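Local atomic coordinates of GP37 (Pseudomonas phage phikz, PDB entry 5FT0), a protein that inhibits the host RNA degradosome during phage infection, probably by binding its ribonuclease RNase E. Residues 173-176 with 177-180. Residues are numbered along the deposited sequence; the frame is centred on the assembly and turned at random.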
loop_
_atom_site.group_PDB
_atom_site.type_symbol
_atom_site.label_atom_id
_atom_site.label_comp_id
_atom_site.label_asym_id
_atom_site.label_seq_id
_atom_site.Cartn_x
_atom_site.Cartn_y
_atom_site.Cartn_z
ATOM N N VAL A 173 -18.626 -4.824 -20.518
ATOM C CA VAL A 173 -17.715 -3.685 -20.565
ATOM C C VAL A 173 -18.168 -2.680 -21.618
ATOM O O VAL A 173 -18.132 -1.464 -21.391
ATOM C CB VAL A 173 -16.277 -4.173 -20.818
ATOM C CG1 VAL A 173 -15.361 -3.004 -21.117
ATOM C CG2 VAL A 173 -15.766 -4.948 -19.613
ATOM N N LYS A 174 -18.609 -3.168 -22.779
ATOM C CA LYS A 174 -19.148 -2.283 -23.806
ATOM C C LYS A 174 -20.356 -1.509 -23.290
ATOM O O LYS A 174 -20.516 -0.320 -23.590
ATOM C CB LYS A 174 -19.513 -3.099 -25.048
ATOM C CG LYS A 174 -20.165 -2.312 -26.175
ATOM C CD LYS A 174 -20.211 -3.149 -27.447
ATOM C CE LYS A 174 -21.552 -3.039 -28.160
ATOM N NZ LYS A 174 -21.774 -1.701 -28.772
ATOM N N GLU A 175 -21.212 -2.164 -22.505
ATOM C CA GLU A 175 -22.365 -1.477 -21.935
ATOM C C GLU A 175 -21.952 -0.471 -20.870
ATOM O O GLU A 175 -22.643 0.537 -20.671
ATOM C CB GLU A 175 -23.351 -2.492 -21.355
ATOM C CG GLU A 175 -24.050 -3.344 -22.406
ATOM C CD GLU A 175 -24.873 -2.513 -23.377
ATOM O OE1 GLU A 175 -25.645 -1.643 -22.915
ATOM O OE2 GLU A 175 -24.744 -2.727 -24.602
ATOM N N LEU A 176 -20.842 -0.726 -20.170
ATOM C CA LEU A 176 -20.339 0.245 -19.203
ATOM C C LEU A 176 -19.915 1.531 -19.901
ATOM O O LEU A 176 -20.290 2.634 -19.482
ATOM C CB LEU A 176 -19.172 -0.354 -18.417
ATOM C CG LEU A 176 -18.355 0.613 -17.552
ATOM C CD1 LEU A 176 -19.220 1.212 -16.457
ATOM C CD2 LEU A 176 -17.147 -0.094 -16.951
ATOM N N ILE A 177 -19.135 1.406 -20.976
ATOM C CA ILE A 177 -18.743 2.572 -21.762
ATOM C C ILE A 177 -19.974 3.277 -22.312
ATOM O O ILE A 177 -20.079 4.509 -22.257
ATOM C CB ILE A 177 -17.781 2.156 -22.890
ATOM C CG1 ILE A 177 -16.516 1.523 -22.308
ATOM C CG2 ILE A 177 -17.443 3.349 -23.781
ATOM C CD1 ILE A 177 -15.798 2.401 -21.307
ATOM N N LEU A 178 -20.922 2.506 -22.848
ATOM C CA LEU A 178 -22.133 3.083 -23.424
ATOM C C LEU A 178 -22.916 3.871 -22.382
ATOM O O LEU A 178 -23.398 4.976 -22.654
ATOM C CB LEU A 178 -22.998 1.971 -24.017
ATOM C CG LEU A 178 -23.680 2.218 -25.362
ATOM C CD1 LEU A 178 -22.644 2.341 -26.470
ATOM C CD2 LEU A 178 -24.666 1.097 -25.662
ATOM N N ALA A 179 -23.046 3.315 -21.175
ATOM C CA ALA A 179 -23.787 3.989 -20.114
ATOM C C ALA A 179 -23.171 5.344 -19.785
ATOM O O ALA A 179 -23.883 6.347 -19.651
ATOM C CB ALA A 179 -23.836 3.101 -18.870
ATOM N N TYR A 180 -21.843 5.392 -19.649
ATOM C CA TYR A 180 -21.174 6.668 -19.421
ATOM C C TYR A 180 -21.311 7.580 -20.630
ATOM O O TYR A 180 -21.483 8.796 -20.481
ATOM C CB TYR A 180 -19.700 6.439 -19.080
ATOM C CG TYR A 180 -19.465 6.196 -17.613
ATOM C CD1 TYR A 180 -19.636 4.933 -17.062
ATOM C CD2 TYR A 180 -19.107 7.236 -16.769
ATOM C CE1 TYR A 180 -19.437 4.710 -15.716
ATOM C CE2 TYR A 180 -18.906 7.024 -15.421
ATOM C CZ TYR A 180 -19.075 5.758 -14.899
ATOM O OH TYR A 180 -18.876 5.543 -13.556
#
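Leu-176 and Tyr-180, one helical turn apart in helix 158-187, make the main side-chain contact here. They run side by side in the same direction, and the leucine methyl CD1 lies 3.6 Å from ring carbon CE1 of Tyr-180. The leucine reaches it with CG turned anti to its backbone N (chi1 169°), beside its own carbonyl. The ring also presents its edge to the Leu-176 carbonyl: CD1 of Tyr-180 sits 3.4 Å from O of Leu-176, near the ring plane, an arrangement that probably lets a slightly positive C-H meet the oxygen.

That same oxygen accepts the amide of Tyr-180, N to O 3.2 Å and nearly straight at 170°. Three more i to i+4 bonds continue the helical ladder, from Ile-177 N to Val-173 O, Leu-178 N to Lys-174 O (2.9 Å) and Ala-179 N to Glu-175 O.

Beta-branched Ile-177 lays CG1, anti to its own carbonyl carbon, 3.5 Å from O of Val-173, the oxygen its amide bonds. On a partly exposed side, Glu-175 bends at chi2 (-61°), bringing OE1 and OE2 each 4.0 Å from CD2 of Leu-178, a loose contact in which the carboxylate skirts a methyl.

Val-173, Ile-177 and aromatic Tyr-180, whose ring meets Phe-225, pack on strand 220-232; Leu-176 and Tyr-180 meet Phe-130 of strand 122-132, and small Ala-179 admits Leu-89 and Ala-92 of helix 87-98. The chemistry is consistent with an amphipathic helix: four carbonyls and four amides pair internally, apolar side chains pack against those elements, and charged Lys-174 and Glu-175 suit a partly exposed side shared with Leu-178.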